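Local coordinates for protein putative hyaluronoglucosaminidase (Clostridium perfringens, PDB 6PWI) that probably hydrolyses hexosaminide linkages as a family 84 glycoside hydrolase, this chain holding the catalytic part of a longer, probably cell-wall-attached protein, at residues V371-F376 with V415-G420; Y461-A466 with T535-E540; E510-Y515 with A569-N574. All coordinates share one frame; numbering follows the deposited sequence.

How the contacts relate
Contact 1 belongs to the (beta/alpha)8 barrel, where the start of helix 373-383 packs against the lead into strand 418-423. Contact 2 sits where the turn between helices 451-462 and 467-475 meets the turn between helices 513-536 and 540-572, on the opposite side of the chain's centre; the centres of contacts 1 and 2 are 35 Å apart. Contacts 2 and 3 mark the two ends of one helical hairpin: helices 513-536 and 540-572 are joined in contact 2, while their far ends meet in contact 3, the two centres 39 Å apart. Contact 3 is 53 Å, centre to centre, from contact 1. All three lie away from Asp-299, the predicted proton donor.

Contact 1: residues V371-F376 with V415-G420; sequences VTQETF and VTNFKG
The carbonyl oxygen of Gln-373 takes two N-H groups, both in weak bonds: Asn-417 ND2 reaches Gln-373 O across the contact at 3.4 Å in a nearly straight line (179°), and Phe-376 N reaches Gln-373 O at 3.2 Å from within the helix. Asn-417 carries CG between its backbone N and carbonyl carbon (chi1 53°), which turns the amide back to the helix start, where it stacks on the amide of Gln-373 with the planes 15° apart. A water bridges the segments by donating to Phe-376 O and Asn-417 O, each at 3.0 Å. The pairing belongs to the (beta/alpha)8 barrel: the helix between strands 359-362 and 387-391 meets the lead into the eighth strand, 418-423. Here the rings of Phe-376 and Phe-418 form an offset stack, centroids 4.6 Å apart, with Phe-418 CB over the face of Phe-376. Val-415 CG1 lies at the edge of the Phe-376 ring, in its plane, 3.7 Å from Phe-376 CD2, while Thr-375 CG2 occupies the face opposite Phe-418. Thr-372 fixes the helix start as N-cap, its OG1 accepting from Thr-375 N at 3.1 Å. Arg-446 makes a cation-pi contact with Phe-418.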
ATOM      1  N   VAL A 371      -5.200 -13.060   5.047  1.00 22.96           N
ATOM      2  CA  VAL A 371      -4.961 -13.773   3.802  1.00 24.77           C
ATOM      3  C   VAL A 371      -4.655 -15.230   4.124  1.00 25.98           C
ATOM      4  O   VAL A 371      -3.600 -15.521   4.681  1.00 27.49           O
ATOM      5  CB  VAL A 371      -3.803 -13.164   2.991  1.00 24.03           C
ATOM      6  CG1 VAL A 371      -3.566 -13.967   1.719  1.00 24.04           C
ATOM      7  CG2 VAL A 371      -4.042 -11.699   2.669  1.00 23.95           C
ATOM      8  N   THR A 372      -5.570 -16.138   3.767  1.00 26.43           N
ATOM      9  CA  THR A 372      -5.365 -17.556   4.038  1.00 27.38           C
ATOM     10  C   THR A 372      -5.705 -18.379   2.801  1.00 27.83           C
ATOM     11  O   THR A 372      -6.574 -18.000   2.018  1.00 28.75           O
ATOM     12  CB  THR A 372      -6.218 -18.055   5.214  1.00 26.28           C
ATOM     13  OG1 THR A 372      -7.593 -18.053   4.825  1.00 25.96           O
ATOM     14  CG2 THR A 372      -6.029 -17.253   6.482  1.00 24.73           C
ATOM     15  N   GLN A 373      -5.037 -19.530   2.665  1.00 27.81           N
ATOM     16  CA  GLN A 373      -5.327 -20.462   1.589  1.00 27.85           C
ATOM     17  C   GLN A 373      -6.788 -20.914   1.679  1.00 26.68           C
ATOM     18  O   GLN A 373      -7.463 -21.025   0.659  1.00 25.95           O
ATOM     19  CB  GLN A 373      -4.319 -21.612   1.629  1.00 29.69           C
ATOM     20  CG  GLN A 373      -4.529 -22.678   0.563  1.00 33.10           C
ATOM     21  CD  GLN A 373      -3.803 -22.415  -0.735  1.00 38.14           C
ATOM     22  OE1 GLN A 373      -3.047 -21.453  -0.878  1.00 41.43           O
ATOM     23  NE2 GLN A 373      -4.022 -23.293  -1.703  1.00 39.98           N
ATOM     24  N   GLU A 374      -7.280 -21.125   2.909  1.00 26.37           N
ATOM     25  CA  GLU A 374      -8.581 -21.741   3.140  1.00 27.12           C
ATOM     26  C   GLU A 374      -9.710 -20.837   2.639  1.00 26.56           C
ATOM     27  O   GLU A 374     -10.658 -21.315   2.015  1.00 26.80           O
ATOM     28  CB  GLU A 374      -8.791 -22.103   4.613  1.00 28.64           C
ATOM     29  CG  GLU A 374      -7.947 -23.269   5.097  1.00 31.49           C
ATOM     30  CD  GLU A 374      -6.474 -22.991   5.384  1.00 35.20           C
ATOM     31  OE1 GLU A 374      -6.086 -21.801   5.559  1.00 33.94           O
ATOM     32  OE2 GLU A 374      -5.702 -23.974   5.430  1.00 38.41           O
ATOM     33  N   THR A 375      -9.602 -19.532   2.913  1.00 24.26           N
ATOM     34  CA  THR A 375     -10.616 -18.587   2.472  1.00 23.51           C
ATOM     35  C   THR A 375     -10.694 -18.539   0.942  1.00 23.08           C
ATOM     36  O   THR A 375     -11.779 -18.370   0.382  1.00 22.45           O
ATOM     37  CB  THR A 375     -10.447 -17.208   3.125  1.00 23.30           C
ATOM     38  OG1 THR A 375     -11.728 -16.583   3.059  1.00 23.59           O
ATOM     39  CG2 THR A 375      -9.413 -16.322   2.465  1.00 22.13           C
ATOM     40  N   PHE A 376      -9.542 -18.684   0.275  1.00 22.36           N
ATOM     41  CA  PHE A 376      -9.498 -18.631  -1.177  1.00 22.68           C
ATOM     42  C   PHE A 376     -10.018 -19.936  -1.775  1.00 23.98           C
ATOM     43  O   PHE A 376     -10.676 -19.910  -2.813  1.00 24.68           O
ATOM     44  CB  PHE A 376      -8.117 -18.197  -1.677  1.00 21.63           C
ATOM     45  CG  PHE A 376      -7.769 -16.774  -1.320  1.00 20.84           C
ATOM     46  CD1 PHE A 376      -8.715 -15.762  -1.430  1.00 20.05           C
ATOM     47  CD2 PHE A 376      -6.502 -16.438  -0.872  1.00 20.24           C
ATOM     48  CE1 PHE A 376      -8.405 -14.455  -1.081  1.00 19.37           C
ATOM     49  CE2 PHE A 376      -6.190 -15.125  -0.543  1.00 19.83           C
ATOM     50  CZ  PHE A 376      -7.145 -14.138  -0.636  1.00 18.94           C
ATOM     51  N   VAL A 415       0.563 -18.481   0.443  1.00 26.08           N
ATOM     52  CA  VAL A 415      -0.738 -18.550  -0.208  1.00 26.45           C
ATOM     53  C   VAL A 415      -0.585 -18.195  -1.686  1.00 26.99           C
ATOM     54  O   VAL A 415      -0.016 -17.160  -2.019  1.00 27.85           O
ATOM     55  CB  VAL A 415      -1.770 -17.636   0.479  1.00 25.35           C
ATOM     56  CG1 VAL A 415      -3.113 -17.680  -0.239  1.00 24.81           C
ATOM     57  CG2 VAL A 415      -1.939 -17.985   1.945  1.00 24.59           C
ATOM     58  N   THR A 416      -1.159 -19.029  -2.562  1.00 28.72           N
ATOM     59  CA  THR A 416      -0.859 -18.953  -3.986  1.00 31.65           C
ATOM     60  C   THR A 416      -2.118 -18.770  -4.841  1.00 31.90           C
ATOM     61  O   THR A 416      -2.014 -18.499  -6.034  1.00 33.96           O
ATOM     62  CB  THR A 416      -0.100 -20.210  -4.444  1.00 32.35           C
ATOM     63  OG1 THR A 416      -0.929 -21.347  -4.192  1.00 33.35           O
ATOM     64  CG2 THR A 416       1.229 -20.400  -3.745  1.00 31.95           C
ATOM     65  N   ASN A 417      -3.308 -18.924  -4.252  1.00 32.37           N
ATOM     66  CA  ASN A 417      -4.489 -19.214  -5.056  1.00 33.33           C
ATOM     67  C   ASN A 417      -5.403 -17.991  -5.196  1.00 32.68           C
ATOM     68  O   ASN A 417      -6.609 -18.079  -4.947  1.00 32.61           O
ATOM     69  CB  ASN A 417      -5.237 -20.441  -4.515  1.00 35.11           C
ATOM     70  CG  ASN A 417      -5.568 -20.351  -3.036  1.00 36.91           C
ATOM     71  OD1 ASN A 417      -4.926 -19.608  -2.289  1.00 37.25           O
ATOM     72  ND2 ASN A 417      -6.567 -21.105  -2.600  1.00 36.56           N
ATOM     73  N   PHE A 418      -4.837 -16.854  -5.623  1.00 29.41           N
ATOM     74  CA  PHE A 418      -5.625 -15.636  -5.740  1.00 27.68           C
ATOM     75  C   PHE A 418      -4.972 -14.674  -6.728  1.00 26.17           C
ATOM     76  O   PHE A 418      -3.784 -14.800  -7.016  1.00 25.99           O
ATOM     77  CB  PHE A 418      -5.916 -15.024  -4.363  1.00 26.42           C
ATOM     78  CG  PHE A 418      -4.739 -14.386  -3.672  1.00 25.59           C
ATOM     79  CD1 PHE A 418      -4.698 -13.018  -3.471  1.00 24.98           C
ATOM     80  CD2 PHE A 418      -3.670 -15.150  -3.233  1.00 25.28           C
ATOM     81  CE1 PHE A 418      -3.615 -12.427  -2.839  1.00 25.30           C
ATOM     82  CE2 PHE A 418      -2.590 -14.558  -2.596  1.00 25.89           C
ATOM     83  CZ  PHE A 418      -2.565 -13.197  -2.396  1.00 25.43           C
ATOM     84  N   LYS A 419      -5.772 -13.709  -7.206  1.00 24.56           N
ATOM     85  CA  LYS A 419      -5.487 -12.917  -8.392  1.00 24.24           C
ATOM     86  C   LYS A 419      -4.694 -11.660  -8.041  1.00 23.54           C
ATOM     87  O   LYS A 419      -4.129 -11.020  -8.923  1.00 23.93           O
ATOM     88  CB  LYS A 419      -6.795 -12.485  -9.065  1.00 26.08           C
ATOM     89  CG  LYS A 419      -7.576 -13.588  -9.763  1.00 28.51           C
ATOM     90  CD  LYS A 419      -8.757 -13.084 -10.569  1.00 30.56           C
ATOM     91  CE  LYS A 419      -9.035 -13.942 -11.790  1.00 32.78           C
ATOM     92  NZ  LYS A 419     -10.378 -13.662 -12.356  1.00 38.42           N
ATOM     93  N   GLY A 420      -4.673 -11.286  -6.758  1.00 22.62           N
ATOM     94  CA  GLY A 420      -4.024 -10.052  -6.349  1.00 21.00           C
ATOM     95  C   GLY A 420      -4.674  -9.438  -5.116  1.00 20.26           C
ATOM     96  O   GLY A 420      -5.613  -9.997  -4.557  1.00 19.75           O
TER
HETATM   97  O   HOH W   1      -9.617 -17.920  -4.731  1.00 23.72           O

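Contact 2: residues Y461-A466 with T535-E540; sequences YIEPDA and TKSKNE
Glu-463 OE1 accepts from Ser-537 OG at 2.6 Å, the one direct hydrogen bond between 461-466 and 535-540. The hydroxyl comes from above the carboxylate, 53° out of its plane. With CG of Glu-463 trans to the backbone N (chi1 171°) and a bend at chi2, the acid folds back over its own turn: Glu-463 OE2 takes Asp-465 N at 3.0 Å on the anti side and, weakly, Ala-466 N. Two waters complete the grip. One donates to Glu-463 OE1 and Ile-462 O and accepts from Asn-539 ND2; the other donates to Glu-463 OE2 and Asp-465 OD2 and accepts from Lys-538 N. So many donors around a buried carboxylate are consistent with an ionised acid. Alongside, Ala-466 CB packs against Lys-536 CB at 4.0 Å. The side chains of Asp-465 and Lys-538 cross at about a right angle, but Asp-465 OD1 stays 4.2 Å from Lys-538 NZ, beyond a salt bridge. The other lysine, Lys-536, forms a salt bridge through NZ with Glu-469. In the second shell, Ser-537 OG accepts from Asn-539 N at 3.3 Å, and Asn-539 OD1 caps Leu-542 N. Two interhelical turns are thus docked together, one an ST turn followed by an asparagine N-cap.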
ATOM      1  N   TYR A 461      12.284   4.744   2.482  1.00 26.08           N
ATOM      2  CA  TYR A 461      11.595   5.146   1.267  1.00 25.29           C
ATOM      3  C   TYR A 461      10.456   6.108   1.589  1.00 26.23           C
ATOM      4  O   TYR A 461      10.211   7.050   0.841  1.00 27.69           O
ATOM      5  CB  TYR A 461      11.071   3.920   0.520  1.00 23.97           C
ATOM      6  CG  TYR A 461      12.168   2.978   0.113  1.00 24.00           C
ATOM      7  CD1 TYR A 461      12.980   3.263  -0.975  1.00 23.34           C
ATOM      8  CD2 TYR A 461      12.423   1.823   0.842  1.00 23.67           C
ATOM      9  CE1 TYR A 461      14.006   2.409  -1.346  1.00 23.42           C
ATOM     10  CE2 TYR A 461      13.447   0.960   0.483  1.00 23.69           C
ATOM     11  CZ  TYR A 461      14.240   1.255  -0.615  1.00 23.56           C
ATOM     12  OH  TYR A 461      15.245   0.410  -0.983  1.00 23.84           O
ATOM     13  N   ILE A 462       9.761   5.854   2.701  1.00 25.68           N
ATOM     14  CA  ILE A 462       8.606   6.654   3.061  1.00 26.31           C
ATOM     15  C   ILE A 462       9.076   8.026   3.528  1.00 28.10           C
ATOM     16  O   ILE A 462       8.464   9.034   3.186  1.00 29.00           O
ATOM     17  CB  ILE A 462       7.753   5.938   4.124  1.00 24.91           C
ATOM     18  CG1 ILE A 462       7.268   4.584   3.603  1.00 23.49           C
ATOM     19  CG2 ILE A 462       6.607   6.828   4.596  1.00 23.00           C
ATOM     20  CD1 ILE A 462       6.687   3.693   4.663  1.00 23.44           C
ATOM     21  N   GLU A 463      10.164   8.044   4.304  1.00 30.03           N
ATOM     22  CA  GLU A 463      10.626   9.256   4.962  1.00 32.44           C
ATOM     23  C   GLU A 463      12.154   9.272   4.983  1.00 33.86           C
ATOM     24  O   GLU A 463      12.772   8.826   5.950  1.00 34.50           O
ATOM     25  CB  GLU A 463      10.018   9.357   6.365  1.00 32.59           C
ATOM     26  CG  GLU A 463      10.598  10.478   7.208  1.00 34.00           C
ATOM     27  CD  GLU A 463      10.615  11.830   6.513  1.00 37.25           C
ATOM     28  OE1 GLU A 463       9.520  12.387   6.291  1.00 39.40           O
ATOM     29  OE2 GLU A 463      11.722  12.313   6.164  1.00 36.71           O
ATOM     30  N   PRO A 464      12.812   9.817   3.930  1.00 33.97           N
ATOM     31  CA  PRO A 464      14.267   9.718   3.785  1.00 33.43           C
ATOM     32  C   PRO A 464      15.095  10.476   4.825  1.00 33.56           C
ATOM     33  O   PRO A 464      16.239  10.115   5.078  1.00 34.49           O
ATOM     34  CB  PRO A 464      14.548  10.289   2.384  1.00 32.43           C
ATOM     35  CG  PRO A 464      13.192  10.326   1.705  1.00 33.63           C
ATOM     36  CD  PRO A 464      12.187  10.547   2.817  1.00 33.27           C
ATOM     37  N   ASP A 465      14.518  11.517   5.435  1.00 35.01           N
ATOM     38  CA  ASP A 465      15.274  12.386   6.327  1.00 34.40           C
ATOM     39  C   ASP A 465      15.105  11.979   7.794  1.00 33.24           C
ATOM     40  O   ASP A 465      15.946  12.317   8.626  1.00 33.91           O
ATOM     41  CB  ASP A 465      14.931  13.860   6.103  1.00 36.18           C
ATOM     42  CG  ASP A 465      15.016  14.283   4.646  1.00 39.56           C
ATOM     43  OD1 ASP A 465      16.146  14.519   4.163  1.00 40.08           O
ATOM     44  OD2 ASP A 465      13.948  14.355   3.999  1.00 41.69           O
ATOM     45  N   ALA A 466      14.022  11.255   8.107  1.00 30.85           N
ATOM     46  CA  ALA A 466      13.682  10.949   9.488  1.00 28.43           C
ATOM     47  C   ALA A 466      13.228   9.499   9.617  1.00 28.59           C
ATOM     48  O   ALA A 466      12.257   9.212  10.318  1.00 28.92           O
ATOM     49  CB  ALA A 466      12.614  11.905   9.960  1.00 26.98           C
ATOM     50  N   THR A 535      11.700  18.504  12.994  1.00 35.42           N
ATOM     51  CA  THR A 535      12.897  19.201  12.559  1.00 35.51           C
ATOM     52  C   THR A 535      13.463  18.523  11.316  1.00 34.07           C
ATOM     53  O   THR A 535      13.894  19.204  10.396  1.00 35.43           O
ATOM     54  CB  THR A 535      13.894  19.361  13.717  1.00 36.77           C
ATOM     55  OG1 THR A 535      13.489  20.532  14.422  1.00 38.33           O
ATOM     56  CG2 THR A 535      15.332  19.543  13.280  1.00 35.38           C
ATOM     57  N   LYS A 536      13.448  17.185  11.292  1.00 33.65           N
ATOM     58  CA  LYS A 536      14.205  16.441  10.294  1.00 32.97           C
ATOM     59  C   LYS A 536      13.386  16.227   9.022  1.00 33.75           C
ATOM     60  O   LYS A 536      13.931  16.313   7.924  1.00 35.25           O
ATOM     61  CB  LYS A 536      14.748  15.133  10.873  1.00 31.87           C
ATOM     62  CG  LYS A 536      15.958  15.300  11.780  1.00 31.51           C
ATOM     63  CD  LYS A 536      16.211  14.117  12.684  1.00 31.57           C
ATOM     64  CE  LYS A 536      17.245  13.158  12.143  1.00 31.68           C
ATOM     65  NZ  LYS A 536      17.675  12.219  13.201  1.00 32.43           N
ATOM     66  N   SER A 537      12.086  15.952   9.171  1.00 33.16           N
ATOM     67  CA  SER A 537      11.235  15.632   8.036  1.00 32.46           C
ATOM     68  C   SER A 537      10.876  16.905   7.269  1.00 33.74           C
ATOM     69  O   SER A 537      10.589  17.933   7.879  1.00 34.19           O
ATOM     70  CB  SER A 537      10.004  14.891   8.496  1.00 30.95           C
ATOM     71  OG  SER A 537       9.089  14.709   7.429  1.00 29.85           O
ATOM     72  N   LYS A 538      10.886  16.812   5.931  1.00 34.35           N
ATOM     73  CA  LYS A 538      10.539  17.924   5.055  1.00 34.32           C
ATOM     74  C   LYS A 538       9.134  17.739   4.475  1.00 33.67           C
ATOM     75  O   LYS A 538       8.720  18.522   3.620  1.00 34.51           O
ATOM     76  CB  LYS A 538      11.508  18.011   3.875  1.00 37.00           C
ATOM     77  CG  LYS A 538      12.996  18.017   4.198  1.00 40.96           C
ATOM     78  CD  LYS A 538      13.830  18.207   2.942  1.00 44.15           C
ATOM     79  CE  LYS A 538      15.253  17.701   3.055  1.00 47.79           C
ATOM     80  NZ  LYS A 538      16.119  18.658   3.784  1.00 52.11           N
ATOM     81  N   ASN A 539       8.409  16.716   4.951  1.00 31.02           N
ATOM     82  CA  ASN A 539       7.110  16.325   4.426  1.00 29.17           C
ATOM     83  C   ASN A 539       5.990  16.909   5.292  1.00 30.35           C
ATOM     84  O   ASN A 539       5.502  16.267   6.226  1.00 29.17           O
ATOM     85  CB  ASN A 539       7.053  14.802   4.268  1.00 28.76           C
ATOM     86  CG  ASN A 539       5.733  14.255   3.763  1.00 28.41           C
ATOM     87  OD1 ASN A 539       4.729  14.962   3.668  1.00 27.40           O
ATOM     88  ND2 ASN A 539       5.720  12.967   3.471  1.00 27.78           N
ATOM     89  N   GLU A 540       5.560  18.128   4.936  1.00 31.79           N
ATOM     90  CA  GLU A 540       4.543  18.869   5.670  1.00 32.61           C
ATOM     91  C   GLU A 540       3.255  18.060   5.801  1.00 30.35           C
ATOM     92  O   GLU A 540       2.560  18.168   6.808  1.00 31.75           O
ATOM     93  CB  GLU A 540       4.243  20.212   4.997  1.00 35.56           C
ATOM     94  CG  GLU A 540       5.401  21.193   5.044  1.00 40.81           C
ATOM     95  CD  GLU A 540       6.059  21.336   6.411  1.00 46.23           C
ATOM     96  OE1 GLU A 540       5.321  21.469   7.419  1.00 45.53           O
ATOM     97  OE2 GLU A 540       7.312  21.289   6.468  1.00 50.12           O
TER
HETATM   98  O   HOH W   2       8.327  11.747   3.980  1.00 28.68           O
HETATM   99  O   HOH W   3      11.595  14.618   4.838  1.00 35.14           O

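Contact 3: residues E510-Y515 with A569-N574; sequences ESVLDY and AFEKGN
Glu-571 presents both carboxylate oxygens to 511-512, one to the Ser-511 hydroxyl and one to the Val-512 backbone N-H. Its stretched chain (chi1 -173°, CG trans to the backbone N) carries the carboxylate out from the flank of the last helical turn to the facing segment. Ser-511 OG donates to Glu-571 OE2 at 2.6 Å, and Val-512 N donates to Glu-571 OE1 at 2.9 Å with an N-H...O angle of 158°. Each oxygen uses its syn lone pair, the side facing its twin, so the two donors enter the mouth of the carboxylate side by side; such a two-point hold limits rotation of the group about its last bond. Apolar branches flank it: Val-512 CG2 lies 3.5 Å from Glu-571 OE1, while Leu-513 comes at the other oxygen from an oblique angle, and its CD2 touches Lys-572 CG at 4.1 Å. The helix bearing Glu-571 stops just beyond, in a Schellman motif with Gly-573 as C-prime residue (phi 91°) and Asn-574 N bonded to Ala-569 O at 2.9 Å. The contact thus ties the end of helix 540-572 to the lead into helix 513-536; behind that lead lies helix 496-507, where Val-512 packs on Phe-502 and Leu-506.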
ATOM      1  N   GLU A 510      13.153  -6.925  43.693  1.00 37.58           N
ATOM      2  CA  GLU A 510      14.564  -7.014  43.362  1.00 34.13           C
ATOM      3  C   GLU A 510      15.055  -5.608  43.036  1.00 32.85           C
ATOM      4  O   GLU A 510      14.252  -4.688  42.906  1.00 33.36           O
ATOM      5  CB  GLU A 510      14.784  -7.955  42.179  1.00 33.18           C
ATOM      6  CG  GLU A 510      14.267  -9.357  42.417  1.00 33.41           C
ATOM      7  CD  GLU A 510      14.390 -10.288  41.222  1.00 35.48           C
ATOM      8  OE1 GLU A 510      14.992  -9.880  40.208  1.00 36.41           O
ATOM      9  OE2 GLU A 510      13.888 -11.429  41.308  1.00 38.76           O
ATOM     10  N   SER A 511      16.373  -5.444  42.916  1.00 31.78           N
ATOM     11  CA  SER A 511      16.937  -4.151  42.572  1.00 31.40           C
ATOM     12  C   SER A 511      16.545  -3.779  41.140  1.00 31.59           C
ATOM     13  O   SER A 511      16.532  -4.637  40.258  1.00 31.94           O
ATOM     14  CB  SER A 511      18.429  -4.166  42.751  1.00 30.34           C
ATOM     15  OG  SER A 511      18.930  -2.841  42.756  1.00 32.14           O
ATOM     16  N   VAL A 512      16.217  -2.499  40.922  1.00 29.87           N
ATOM     17  CA  VAL A 512      15.892  -2.019  39.588  1.00 29.24           C
ATOM     18  C   VAL A 512      16.923  -0.980  39.143  1.00 30.11           C
ATOM     19  O   VAL A 512      16.778  -0.394  38.075  1.00 31.52           O
ATOM     20  CB  VAL A 512      14.455  -1.461  39.493  1.00 28.04           C
ATOM     21  CG1 VAL A 512      13.409  -2.440  39.995  1.00 27.47           C
ATOM     22  CG2 VAL A 512      14.306  -0.118  40.186  1.00 28.15           C
ATOM     23  N   LEU A 513      17.969  -0.763  39.950  1.00 30.44           N
ATOM     24  CA  LEU A 513      18.927   0.300  39.683  1.00 29.86           C
ATOM     25  C   LEU A 513      19.616   0.101  38.329  1.00 30.32           C
ATOM     26  O   LEU A 513      19.733   1.038  37.543  1.00 30.08           O
ATOM     27  CB  LEU A 513      19.941   0.384  40.830  1.00 29.85           C
ATOM     28  CG  LEU A 513      19.414   0.916  42.166  1.00 29.63           C
ATOM     29  CD1 LEU A 513      20.564   1.200  43.124  1.00 27.41           C
ATOM     30  CD2 LEU A 513      18.567   2.168  41.979  1.00 28.99           C
ATOM     31  N   ASP A 514      20.057  -1.127  38.046  1.00 30.42           N
ATOM     32  CA  ASP A 514      20.833  -1.384  36.847  1.00 32.25           C
ATOM     33  C   ASP A 514      19.933  -1.503  35.622  1.00 32.11           C
ATOM     34  O   ASP A 514      20.247  -0.990  34.547  1.00 31.60           O
ATOM     35  CB  ASP A 514      21.702  -2.628  37.011  1.00 34.51           C
ATOM     36  CG  ASP A 514      22.990  -2.300  37.742  1.00 37.47           C
ATOM     37  OD1 ASP A 514      23.809  -1.527  37.172  1.00 36.39           O
ATOM     38  OD2 ASP A 514      23.150  -2.793  38.884  1.00 38.75           O
ATOM     39  N   TYR A 515      18.817  -2.206  35.781  1.00 30.12           N
ATOM     40  CA  TYR A 515      17.976  -2.434  34.627  1.00 28.83           C
ATOM     41  C   TYR A 515      17.335  -1.118  34.193  1.00 28.29           C
ATOM     42  O   TYR A 515      17.050  -0.933  33.014  1.00 29.21           O
ATOM     43  CB  TYR A 515      17.022  -3.606  34.866  1.00 27.87           C
ATOM     44  CG  TYR A 515      16.522  -4.223  33.588  1.00 27.88           C
ATOM     45  CD1 TYR A 515      17.391  -4.870  32.725  1.00 28.45           C
ATOM     46  CD2 TYR A 515      15.191  -4.126  33.220  1.00 28.05           C
ATOM     47  CE1 TYR A 515      16.945  -5.434  31.542  1.00 29.12           C
ATOM     48  CE2 TYR A 515      14.727  -4.687  32.043  1.00 28.86           C
ATOM     49  CZ  TYR A 515      15.608  -5.342  31.201  1.00 29.96           C
ATOM     50  OH  TYR A 515      15.159  -5.886  30.032  1.00 30.43           O
ATOM     51  N   ALA A 569      14.207   6.472  42.654  1.00 27.71           N
ATOM     52  CA  ALA A 569      14.338   7.338  43.818  1.00 28.18           C
ATOM     53  C   ALA A 569      13.860   6.608  45.075  1.00 30.24           C
ATOM     54  O   ALA A 569      14.454   6.748  46.147  1.00 30.18           O
ATOM     55  CB  ALA A 569      13.584   8.627  43.604  1.00 25.54           C
ATOM     56  N   PHE A 570      12.792   5.818  44.923  1.00 29.56           N
ATOM     57  CA  PHE A 570      12.221   5.095  46.044  1.00 29.98           C
ATOM     58  C   PHE A 570      13.195   4.038  46.562  1.00 33.24           C
ATOM     59  O   PHE A 570      13.296   3.828  47.769  1.00 35.69           O
ATOM     60  CB  PHE A 570      10.896   4.446  45.654  1.00 27.29           C
ATOM     61  CG  PHE A 570      10.171   3.827  46.820  1.00 26.50           C
ATOM     62  CD1 PHE A 570       9.227   4.555  47.533  1.00 25.97           C
ATOM     63  CD2 PHE A 570      10.438   2.522  47.212  1.00 25.23           C
ATOM     64  CE1 PHE A 570       8.556   3.987  48.608  1.00 25.56           C
ATOM     65  CE2 PHE A 570       9.764   1.957  48.285  1.00 25.12           C
ATOM     66  CZ  PHE A 570       8.826   2.689  48.984  1.00 24.33           C
ATOM     67  N   GLU A 571      13.893   3.350  45.654  1.00 32.79           N
ATOM     68  CA  GLU A 571      14.799   2.304  46.092  1.00 34.26           C
ATOM     69  C   GLU A 571      15.970   2.939  46.844  1.00 35.62           C
ATOM     70  O   GLU A 571      16.397   2.432  47.881  1.00 36.01           O
ATOM     71  CB  GLU A 571      15.226   1.440  44.907  1.00 36.14           C
ATOM     72  CG  GLU A 571      16.031   0.218  45.306  1.00 38.27           C
ATOM     73  CD  GLU A 571      16.451  -0.675  44.150  1.00 42.64           C
ATOM     74  OE1 GLU A 571      15.572  -1.051  43.328  1.00 44.68           O
ATOM     75  OE2 GLU A 571      17.657  -0.991  44.066  1.00 44.05           O
ATOM     76  N   LYS A 572      16.447   4.077  46.326  1.00 34.84           N
ATOM     77  CA  LYS A 572      17.588   4.795  46.868  1.00 34.54           C
ATOM     78  C   LYS A 572      17.215   5.482  48.179  1.00 34.76           C
ATOM     79  O   LYS A 572      18.092   5.933  48.908  1.00 35.60           O
ATOM     80  CB  LYS A 572      18.058   5.851  45.864  1.00 36.07           C
ATOM     81  CG  LYS A 572      18.769   5.317  44.629  1.00 38.71           C
ATOM     82  CD  LYS A 572      19.057   6.416  43.639  1.00 40.02           C
ATOM     83  CE  LYS A 572      20.214   6.106  42.721  1.00 43.82           C
ATOM     84  NZ  LYS A 572      20.374   7.173  41.707  1.00 46.28           N
ATOM     85  N   GLY A 573      15.912   5.599  48.448  1.00 35.08           N
ATOM     86  CA  GLY A 573      15.425   6.145  49.705  1.00 34.98           C
ATOM     87  C   GLY A 573      15.199   7.657  49.673  1.00 36.78           C
ATOM     88  O   GLY A 573      15.038   8.265  50.728  1.00 38.57           O
ATOM     89  N   ASN A 574      15.175   8.264  48.476  1.00 37.56           N
ATOM     90  CA  ASN A 574      14.865   9.682  48.347  1.00 37.90           C
ATOM     91  C   ASN A 574      13.364   9.845  48.112  1.00 36.49           C
ATOM     92  O   ASN A 574      12.913   9.975  46.976  1.00 37.15           O
ATOM     93  CB  ASN A 574      15.726  10.385  47.289  1.00 39.65           C
ATOM     94  CG  ASN A 574      17.179   9.955  47.321  1.00 41.95           C
ATOM     95  OD1 ASN A 574      17.723   9.672  48.385  1.00 45.99           O
ATOM     96  ND2 ASN A 574      17.816   9.882  46.162  1.00 41.69           N
TER